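Local coordinates for coenzyme Q-binding protein COQ10 START domain-containing protein (Thermus thermophilus, PDB 2D4R) that is of unknown function but probably binds a lipid or similar hydrophobic ligand, as a putative member of the START domain superfamily, at residues 14-17 against 18-22; 40-44 against 45-49; 118-121 against 122-125; 139-142 against 143-147. All blocks are in the same frame, centred on the assembly; numbering follows the deposited sequence.

How the interactions relate
Interactions 1 to 4 follow one another along the chain without overlap. Interaction 1 is the first helix, 14-22, and interaction 2 the tip of the hairpin formed by strands 34-43 and 46-55 at one border of the antiparallel sheet. Interactions 3 and 4 are the two ends of the long helix 120-144, their centres about 33 Å apart and on opposite sides of the chain's centre. Interactions 1 and 4 touch, L20 packing on R141, V142 and A145; the centres of the two interactions lie about 11 Å apart. Interaction 2 stays separate, its nearest atoms about 5 Å from interaction 1. The curved sheet and long helix of this helix-grip fold probably enclose the ligand, as in relatives.

Interaction 1: residues 14-17 against 18-22; sequences PERV and YRLAK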
loop_
_atom_site.group_PDB
_atom_site.type_symbol
_atom_site.label_atom_id
_atom_site.label_comp_id
_atom_site.label_asym_id
_atom_site.label_seq_id
_atom_site.Cartn_x
_atom_site.Cartn_y
_atom_site.Cartn_z
ATOM N N PRO A 14 3.866 -17.102 2.458
ATOM C CA PRO A 14 2.806 -16.212 1.982
ATOM C C PRO A 14 1.748 -15.900 3.026
ATOM O O PRO A 14 1.322 -14.759 3.162
ATOM C CB PRO A 14 2.228 -16.952 0.774
ATOM C CG PRO A 14 3.359 -17.815 0.291
ATOM C CD PRO A 14 4.107 -18.224 1.530
ATOM N N GLU A 15 1.317 -16.911 3.764
ATOM C CA GLU A 15 0.250 -16.705 4.731
ATOM C C GLU A 15 0.706 -15.729 5.810
ATOM O O GLU A 15 -0.081 -14.919 6.305
ATOM C CB GLU A 15 -0.165 -18.031 5.376
ATOM C CG GLU A 15 -1.317 -17.863 6.371
ATOM C CD GLU A 15 -2.359 -18.968 6.283
ATOM O OE1 GLU A 15 -1.975 -20.149 6.109
ATOM O OE2 GLU A 15 -3.566 -18.652 6.393
ATOM N N ARG A 16 1.984 -15.809 6.170
ATOM C CA ARG A 16 2.525 -14.963 7.222
ATOM C C ARG A 16 2.717 -13.540 6.700
ATOM O O ARG A 16 2.352 -12.581 7.367
ATOM C CB ARG A 16 3.855 -15.529 7.722
ATOM C CG ARG A 16 4.490 -14.768 8.894
ATOM C CD ARG A 16 5.736 -15.518 9.403
ATOM N NE ARG A 16 5.449 -16.942 9.569
ATOM C CZ ARG A 16 6.353 -17.916 9.512
ATOM N NH1 ARG A 16 5.973 -19.171 9.683
ATOM N NH2 ARG A 16 7.634 -17.644 9.289
ATOM N N VAL A 17 3.277 -13.409 5.502
ATOM C CA VAL A 17 3.461 -12.097 4.893
ATOM C C VAL A 17 2.098 -11.429 4.679
ATOM O O VAL A 17 1.926 -10.240 4.939
ATOM C CB VAL A 17 4.213 -12.212 3.537
ATOM C CG1 VAL A 17 4.447 -10.819 2.928
ATOM C CG2 VAL A 17 5.551 -12.933 3.747
ATOM N N TYR A 18 1.124 -12.214 4.232
ATOM C CA TYR A 18 -0.213 -11.706 4.020
ATOM C C TYR A 18 -0.797 -11.179 5.327
ATOM O O TYR A 18 -1.353 -10.084 5.357
ATOM C CB TYR A 18 -1.100 -12.811 3.444
ATOM C CG TYR A 18 -2.580 -12.495 3.432
ATOM C CD1 TYR A 18 -3.415 -12.950 4.448
ATOM C CD2 TYR A 18 -3.151 -11.764 2.394
ATOM C CE1 TYR A 18 -4.783 -12.689 4.427
ATOM C CE2 TYR A 18 -4.513 -11.497 2.365
ATOM C CZ TYR A 18 -5.322 -11.962 3.380
ATOM O OH TYR A 18 -6.672 -11.705 3.352
ATOM N N ARG A 19 -0.668 -11.946 6.409
ATOM C CA ARG A 19 -1.300 -11.565 7.685
ATOM C C ARG A 19 -0.667 -10.323 8.298
ATOM O O ARG A 19 -1.349 -9.507 8.901
ATOM C CB ARG A 19 -1.233 -12.707 8.706
ATOM C CG ARG A 19 -2.520 -13.531 8.848
ATOM C CD ARG A 19 -3.714 -12.681 9.322
ATOM N NE ARG A 19 -4.155 -13.004 10.685
ATOM C CZ ARG A 19 -5.272 -12.541 11.253
ATOM N NH1 ARG A 19 -5.580 -12.895 12.495
ATOM N NH2 ARG A 19 -6.083 -11.731 10.583
ATOM N N LEU A 20 0.643 -10.192 8.142
ATOM C CA LEU A 20 1.358 -9.029 8.637
ATOM C C LEU A 20 1.055 -7.763 7.843
ATOM O O LEU A 20 1.128 -6.656 8.381
ATOM C CB LEU A 20 2.858 -9.294 8.613
ATOM C CG LEU A 20 3.327 -10.286 9.667
ATOM C CD1 LEU A 20 4.761 -10.700 9.378
ATOM C CD2 LEU A 20 3.192 -9.635 11.045
ATOM N N ALA A 21 0.716 -7.916 6.568
ATOM C CA ALA A 21 0.329 -6.760 5.760
ATOM C C ALA A 21 -1.101 -6.326 6.081
ATOM O O ALA A 21 -1.475 -5.169 5.891
ATOM C CB ALA A 21 0.452 -7.091 4.298
ATOM N N LYS A 22 -1.896 -7.263 6.584
ATOM C CA LYS A 22 -3.300 -7.007 6.868
ATOM C C LYS A 22 -3.456 -6.207 8.150
ATOM O O LYS A 22 -4.403 -5.441 8.305
ATOM C CB LYS A 22 -4.057 -8.326 6.983
ATOM C CG LYS A 22 -5.533 -8.163 7.261
ATOM C CD LYS A 22 -6.167 -9.502 7.544
ATOM C CE LYS A 22 -7.564 -9.337 8.093
ATOM N NZ LYS A 22 -8.231 -10.658 8.199
#
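The Y18 ring meets E15 O at its edge, near the ring plane, while F93 of strand 86-95 forms an edge-to-face pair with it. The other flat group, the R19 guanidinium, has CD of K22 at its edge and in its plane, a contact one turn further along the helix. Between 14-17 and 18-22 the main links are backbone bonds of successive alpha-helical turns. Y18 N donates to P14 O at 2.8 Å, and L20 N to R16 O at 3.0 Å with an angle of 160° at the hydrogen. R19 N bonds E15 O, and A21 N closes the series on V17 O at 3.1 Å.

Side chains add small van der Waals touches to this frame, mostly of carbons on carbonyl oxygens. L20 CG lies 3.4 Å from R16 O, and its CD1 comes 4.1 Å from R16 CG, where the two side chains run alongside each other in the same direction. The L20 branch stands beside its own backbone N (chi1 -72°), which swings it back over the preceding turn. CB of Y18 sits 3.1 Å from P14 O, but the ring continues away from that turn, and its hydroxyl hydrogen-bonds D70, fixing the far end of the side chain.

Helix 14-22 thus has two unlike sides. E15, R16 and R19 are exposed, whereas V17 and A21 pack on L138 of helix 120-144 and on F93; V17 also reaches V102 of strand 100-109, and L20 rests on R141 and V142, wedging the short helix between the long C-terminal helix and the sheet.

Interaction 2: residues 40-44 against 45-49; sequences VAREG and ARTRS
V40 and A41 both face R48 across the hairpin, and here the packing is tight. R48 O accepts from V40 N at 2.7 Å and from A41 N at 3.2 Å, both donors reaching it from the same face of its carbonyl plane: two residues against one, a classic beta bulge. V40 CG2, set between its own backbone N and carbonyl carbon (chi1 -66° for CG1), is pressed to 3.1 Å from R48 O and also lies 3.5 Å from R48 CB. The next link is R48 N to A41 O, and T47 CA adds a CA-H...O contact to the same oxygen.

On the face shared by R42 and T47, the two side chains run alongside each other, R42 CD approaching T47 CG2 to 3.4 Å. T47 OG1 turns to E66 instead, so the methyl is the branch that meets the arginine.

The face of A41, E43, R46 and R48 is looser and largely open to solvent. R48 NH1 passes 3.6 Å from A41 CB, yet E43 OE1 remains 4.3 Å from NH1 of R48, beyond a salt bridge. The two arginines look elsewhere for their carboxylates: R46 pairs with E67 and R48 with E65, both on the adjoining strand 58-69.

At the turn, E43 N bonds R46 O, and R46 N returns to E43 O at 2.7 Å. G44 carries positive phi, favourable to glycine. These features define a beta hairpin with a two-residue loop, G44-A45, closed by a type II' turn, with a classic bulge farther down its strands.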
loop_
_atom_site.group_PDB
_atom_site.type_symbol
_atom_site.label_atom_id
_atom_site.label_comp_id
_atom_site.label_asym_id
_atom_site.label_seq_id
_atom_site.Cartn_x
_atom_site.Cartn_y
_atom_site.Cartn_z
ATOM N N VAL A 40 -10.192 2.877 10.659
ATOM C CA VAL A 40 -11.393 3.518 11.176
ATOM C C VAL A 40 -12.577 2.555 11.318
ATOM O O VAL A 40 -13.452 2.768 12.156
ATOM C CB VAL A 40 -11.846 4.707 10.294
ATOM C CG1 VAL A 40 -10.827 5.813 10.346
ATOM C CG2 VAL A 40 -12.076 4.254 8.872
ATOM N N ALA A 41 -12.615 1.509 10.493
ATOM C CA ALA A 41 -13.706 0.534 10.532
ATOM C C ALA A 41 -13.215 -0.864 10.167
ATOM O O ALA A 41 -12.390 -1.023 9.272
ATOM C CB ALA A 41 -14.835 0.962 9.575
ATOM N N ARG A 42 -13.728 -1.872 10.866
ATOM C CA ARG A 42 -13.357 -3.270 10.618
ATOM C C ARG A 42 -14.654 -4.076 10.525
ATOM O O ARG A 42 -15.477 -4.033 11.437
ATOM C CB ARG A 42 -12.481 -3.787 11.775
ATOM C CG ARG A 42 -11.857 -5.175 11.583
ATOM C CD ARG A 42 -10.325 -5.111 11.445
ATOM N NE ARG A 42 -9.688 -4.331 12.512
ATOM C CZ ARG A 42 -8.446 -3.847 12.458
ATOM N NH1 ARG A 42 -7.691 -4.057 11.385
ATOM N NH2 ARG A 42 -7.954 -3.149 13.478
ATOM N N GLU A 43 -14.846 -4.790 9.418
ATOM C CA GLU A 43 -16.122 -5.460 9.132
ATOM C C GLU A 43 -15.879 -6.659 8.223
ATOM O O GLU A 43 -15.274 -6.520 7.163
ATOM C CB GLU A 43 -17.090 -4.497 8.428
ATOM C CG GLU A 43 -17.357 -3.188 9.168
ATOM C CD GLU A 43 -17.610 -2.011 8.228
ATOM O OE1 GLU A 43 -17.851 -0.891 8.727
ATOM O OE2 GLU A 43 -17.566 -2.203 6.994
ATOM N N GLY A 44 -16.356 -7.832 8.623
ATOM C CA GLY A 44 -16.118 -9.013 7.814
ATOM C C GLY A 44 -14.685 -9.039 7.310
ATOM O O GLY A 44 -13.736 -8.987 8.091
ATOM N N ALA A 45 -14.527 -9.096 5.994
ATOM C CA ALA A 45 -13.207 -9.216 5.389
ATOM C C ALA A 45 -12.687 -7.880 4.878
ATOM O O ALA A 45 -11.678 -7.839 4.185
ATOM C CB ALA A 45 -13.249 -10.222 4.244
ATOM N N ARG A 46 -13.375 -6.793 5.204
ATOM C CA ARG A 46 -12.934 -5.467 4.772
ATOM C C ARG A 46 -12.710 -4.502 5.932
ATOM O O ARG A 46 -13.378 -4.583 6.965
ATOM C CB ARG A 46 -13.939 -4.864 3.782
ATOM C CG ARG A 46 -15.370 -5.354 3.960
ATOM C CD ARG A 46 -16.300 -4.837 2.852
ATOM N NE ARG A 46 -16.243 -5.630 1.624
ATOM C CZ ARG A 46 -16.978 -6.717 1.396
ATOM N NH1 ARG A 46 -17.832 -7.156 2.312
ATOM N NH2 ARG A 46 -16.865 -7.362 0.245
ATOM N N THR A 47 -11.744 -3.605 5.763
ATOM C CA THR A 47 -11.552 -2.512 6.702
ATOM C C THR A 47 -11.664 -1.206 5.958
ATOM O O THR A 47 -11.695 -1.183 4.725
ATOM C CB THR A 47 -10.164 -2.538 7.388
ATOM O OG1 THR A 47 -9.138 -2.583 6.394
ATOM C CG2 THR A 47 -10.039 -3.732 8.327
ATOM N N ARG A 48 -11.740 -0.119 6.723
ATOM C CA ARG A 48 -11.588 1.224 6.191
ATOM C C ARG A 48 -10.484 1.905 6.990
ATOM O O ARG A 48 -10.412 1.765 8.215
ATOM C CB ARG A 48 -12.907 2.016 6.305
ATOM C CG ARG A 48 -12.865 3.356 5.554
ATOM C CD ARG A 48 -14.179 4.162 5.641
ATOM N NE ARG A 48 -15.246 3.528 4.876
ATOM C CZ ARG A 48 -16.209 2.789 5.418
ATOM N NH1 ARG A 48 -16.237 2.608 6.730
ATOM N NH2 ARG A 48 -17.119 2.206 4.648
ATOM N N SER A 49 -9.613 2.633 6.304
ATOM C CA SER A 49 -8.470 3.233 6.970
ATOM C C SER A 49 -8.187 4.641 6.453
ATOM O O SER A 49 -8.472 4.958 5.296
ATOM C CB SER A 49 -7.241 2.352 6.771
ATOM O OG SER A 49 -6.943 2.219 5.396
#

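Interaction 3: residues 118-121 against 122-125; sequences LLRK and LVQK
L119 and L122 supply the apolar part of the contact: their side chains lie alongside, pointing the same way, and CD2 of L119 comes 4.2 Å from CD2 of L122.

Of a different kind is the packing of carbons on carbonyl oxygens. The CG2 methyl of V123 lies 3.4 Å from L119 O. That branch stands opposite the valine's carbonyl carbon, beside its backbone N (chi1 164° for CG1), and therefore faces back toward the preceding turn. CB of Q124 packs 3.2 Å from K121 O.

Backbone hydrogen bonds form the third group. L119, at the N-cap position, accepts from V123 N at 3.0 Å in a nearly linear bond, 172° at the hydrogen. K125 N donates to K121 O at 2.9 Å, and Q124 N to R120 O.

Among the polar side chains, R120 is bent at chi2 and chi3 and touches Y108 of strand 100-109. The Q124 amide leads away from the contact and donates to E3 O at the start of the first strand. An alanine in place of V123 would remove both methyls and is likely to open a gap beside Y108 and L119 O.

Chemically, then, backbone bonds define this first turn of helix 120-144, a single loose leucine contact flanks it, and the hydrogen bond of Q124 ties it to strand 3-10.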
loop_
_atom_site.group_PDB
_atom_site.type_symbol
_atom_site.label_atom_id
_atom_site.label_comp_id
_atom_site.label_asym_id
_atom_site.label_seq_id
_atom_site.Cartn_x
_atom_site.Cartn_y
_atom_site.Cartn_z
ATOM N N LEU A 118 2.580 18.582 -17.169
ATOM C CA LEU A 118 3.985 18.922 -17.174
ATOM C C LEU A 118 4.790 18.098 -16.175
ATOM O O LEU A 118 5.962 17.804 -16.412
ATOM C CB LEU A 118 4.133 20.407 -16.865
ATOM C CG LEU A 118 3.703 21.333 -18.003
ATOM C CD1 LEU A 118 3.815 22.785 -17.562
ATOM C CD2 LEU A 118 4.599 21.072 -19.210
ATOM N N LEU A 119 4.157 17.734 -15.065
ATOM C CA LEU A 119 4.815 17.004 -13.983
ATOM C C LEU A 119 4.324 15.573 -13.898
ATOM O O LEU A 119 4.488 14.919 -12.871
ATOM C CB LEU A 119 4.584 17.709 -12.636
ATOM C CG LEU A 119 5.242 19.094 -12.528
ATOM C CD1 LEU A 119 4.720 19.862 -11.333
ATOM C CD2 LEU A 119 6.746 18.918 -12.456
ATOM N N ARG A 120 3.725 15.094 -14.985
ATOM C CA ARG A 120 3.110 13.769 -15.032
ATOM C C ARG A 120 4.109 12.657 -14.755
ATOM O O ARG A 120 3.764 11.644 -14.140
ATOM C CB ARG A 120 2.478 13.535 -16.404
ATOM C CG ARG A 120 1.867 12.168 -16.584
ATOM C CD ARG A 120 0.546 12.070 -15.848
ATOM N NE ARG A 120 0.723 12.104 -14.399
ATOM C CZ ARG A 120 -0.277 12.074 -13.521
ATOM N NH1 ARG A 120 -0.020 12.103 -12.221
ATOM N NH2 ARG A 120 -1.532 12.016 -13.941
ATOM N N LYS A 121 5.342 12.841 -15.214
ATOM C CA LYS A 121 6.341 11.799 -15.066
ATOM C C LYS A 121 6.964 11.804 -13.662
ATOM O O LYS A 121 7.233 10.753 -13.087
ATOM C CB LYS A 121 7.423 11.959 -16.131
ATOM C CG LYS A 121 8.514 10.920 -16.031
ATOM C CD LYS A 121 8.714 10.195 -17.342
ATOM C CE LYS A 121 9.687 10.925 -18.253
ATOM N NZ LYS A 121 9.577 10.399 -19.653
ATOM N N LEU A 122 7.180 12.986 -13.109
ATOM C CA LEU A 122 7.652 13.103 -11.744
ATOM C C LEU A 122 6.640 12.493 -10.771
ATOM O O LEU A 122 7.004 11.686 -9.914
ATOM C CB LEU A 122 7.887 14.575 -11.398
ATOM C CG LEU A 122 8.385 14.834 -9.970
ATOM C CD1 LEU A 122 9.608 13.964 -9.660
ATOM C CD2 LEU A 122 8.695 16.313 -9.807
ATOM N N VAL A 123 5.373 12.879 -10.903
ATOM C CA VAL A 123 4.301 12.251 -10.126
ATOM C C VAL A 123 4.376 10.736 -10.231
ATOM O O VAL A 123 4.257 10.020 -9.233
ATOM C CB VAL A 123 2.894 12.677 -10.627
ATOM C CG1 VAL A 123 1.845 11.736 -10.077
ATOM C CG2 VAL A 123 2.591 14.106 -10.178
ATOM N N GLN A 124 4.562 10.258 -11.454
ATOM C CA GLN A 124 4.640 8.829 -11.702
ATOM C C GLN A 124 5.739 8.209 -10.848
ATOM O O GLN A 124 5.499 7.244 -10.124
ATOM C CB GLN A 124 4.931 8.568 -13.174
ATOM C CG GLN A 124 5.027 7.101 -13.526
ATOM C CD GLN A 124 3.670 6.461 -13.698
ATOM O OE1 GLN A 124 2.828 6.956 -14.449
ATOM N NE2 GLN A 124 3.444 5.354 -13.000
ATOM N N LYS A 125 6.938 8.776 -10.928
ATOM C CA LYS A 125 8.075 8.246 -10.195
ATOM C C LYS A 125 7.851 8.294 -8.683
ATOM O O LYS A 125 8.129 7.326 -7.985
ATOM C CB LYS A 125 9.363 9.010 -10.554
ATOM C CG LYS A 125 10.635 8.370 -9.976
ATOM C CD LYS A 125 10.871 6.963 -10.542
ATOM C CE LYS A 125 11.940 6.187 -9.768
ATOM N NZ LYS A 125 12.467 5.018 -10.544
#

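Interaction 4: residues 139-142 against 143-147; sequences EERV and LAASS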
loop_
_atom_site.group_PDB
_atom_site.type_symbol
_atom_site.label_atom_id
_atom_site.label_comp_id
_atom_site.label_asym_id
_atom_site.label_seq_id
_atom_site.Cartn_x
_atom_site.Cartn_y
_atom_site.Cartn_z
ATOM N N GLU A 139 8.711 -5.833 4.241
ATOM C CA GLU A 139 9.876 -6.697 4.446
ATOM C C GLU A 139 10.372 -6.536 5.868
ATOM O O GLU A 139 10.680 -7.511 6.555
ATOM C CB GLU A 139 11.003 -6.302 3.491
ATOM C CG GLU A 139 11.374 -7.346 2.462
ATOM C CD GLU A 139 12.603 -8.145 2.849
ATOM O OE1 GLU A 139 13.530 -8.265 2.020
ATOM O OE2 GLU A 139 12.640 -8.662 3.982
ATOM N N GLU A 140 10.439 -5.285 6.305
ATOM C CA GLU A 140 11.018 -4.958 7.589
ATOM C C GLU A 140 10.069 -5.272 8.730
ATOM O O GLU A 140 10.491 -5.413 9.880
ATOM C CB GLU A 140 11.404 -3.481 7.614
ATOM C CG GLU A 140 12.501 -3.136 6.615
ATOM C CD GLU A 140 12.903 -1.679 6.679
ATOM O OE1 GLU A 140 12.007 -0.837 6.898
ATOM O OE2 GLU A 140 14.109 -1.378 6.512
ATOM N N ARG A 141 8.783 -5.373 8.414
ATOM C CA ARG A 141 7.804 -5.758 9.419
ATOM C C ARG A 141 7.991 -7.245 9.659
ATOM O O ARG A 141 8.056 -7.704 10.797
ATOM C CB ARG A 141 6.384 -5.498 8.911
ATOM C CG ARG A 141 5.402 -4.955 9.937
ATOM C CD ARG A 141 5.428 -5.702 11.252
ATOM N NE ARG A 141 4.087 -5.855 11.826
ATOM C CZ ARG A 141 3.842 -6.269 13.070
ATOM N NH1 ARG A 141 4.846 -6.567 13.884
ATOM N NH2 ARG A 141 2.596 -6.405 13.503
ATOM N N VAL A 142 8.089 -7.989 8.563
ATOM C CA VAL A 142 8.071 -9.442 8.611
ATOM C C VAL A 142 9.322 -9.961 9.306
ATOM O O VAL A 142 9.256 -10.934 10.058
ATOM C CB VAL A 142 7.959 -10.053 7.178
ATOM C CG1 VAL A 142 7.994 -11.560 7.239
ATOM C CG2 VAL A 142 6.661 -9.607 6.524
ATOM N N LEU A 143 10.455 -9.302 9.069
ATOM C CA LEU A 143 11.684 -9.574 9.812
ATOM C C LEU A 143 11.559 -9.225 11.298
ATOM O O LEU A 143 11.962 -10.006 12.156
ATOM C CB LEU A 143 12.848 -8.799 9.199
ATOM C CG LEU A 143 14.108 -8.670 10.058
ATOM C CD1 LEU A 143 14.629 -10.055 10.413
ATOM C CD2 LEU A 143 15.165 -7.872 9.297
ATOM N N ALA A 144 10.996 -8.059 11.601
ATOM C CA ALA A 144 10.820 -7.644 12.991
ATOM C C ALA A 144 9.965 -8.647 13.753
ATOM O O ALA A 144 10.351 -9.113 14.824
ATOM C CB ALA A 144 10.170 -6.286 13.058
ATOM N N ALA A 145 8.800 -8.973 13.204
ATOM C CA ALA A 145 7.889 -9.891 13.870
ATOM C C ALA A 145 8.391 -11.346 13.864
ATOM O O ALA A 145 7.818 -12.204 14.523
ATOM C CB ALA A 145 6.529 -9.808 13.226
ATOM N N SER A 146 9.468 -11.618 13.134
ATOM C CA SER A 146 9.973 -12.984 13.006
ATOM C C SER A 146 10.961 -13.448 14.073
ATOM O O SER A 146 11.369 -14.612 14.071
ATOM C CB SER A 146 10.608 -13.186 11.633
ATOM O OG SER A 146 9.604 -13.460 10.671
ATOM N N SER A 147 11.353 -12.559 14.977
ATOM C CA SER A 147 12.342 -12.929 15.983
ATOM C C SER A 147 11.691 -13.406 17.272
ATOM O O SER A 147 12.077 -14.496 17.744
ATOM C CB SER A 147 13.282 -11.762 16.280
ATOM O OG SER A 147 14.591 -12.244 16.554
ATOM O OXT SER A 147 10.808 -12.693 17.789
#
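S146 reaches back to V142. Its CB lies 3.1 Å from V142 O, and one bond further out OG donates to that same oxygen at 2.6 Å. The torsion about CA-CB (chi1 -82°) swings the hydroxyl toward the carbonyl, and it approaches tilted 25° from the carbonyl plane; V142 CG1 stands 4.2 Å from OG, a looser neighbour.

Backbone bonds carry the turns before it. L143 N donates to E139 O, A144 N to E140 O, and A145 N to R141 O at 2.8 Å, the straightest of the three with 174° at the hydrogen. All this lies near the C-terminal end of the long helix of the START-like, helix-grip fold. A144 to S147 form a type I beta turn; separately, S146 N bonds L143 O.

R141 bends at chi2 and chi3, bringing NH1 to 3.7 Å from A145 CB at an oblique angle to its guanidinium, while NH2 makes a salt bridge with D23. V142 is buried, its side chain packed on I10 of strand 3-10 and on A12, and A145 lies against L20 of helix 14-22.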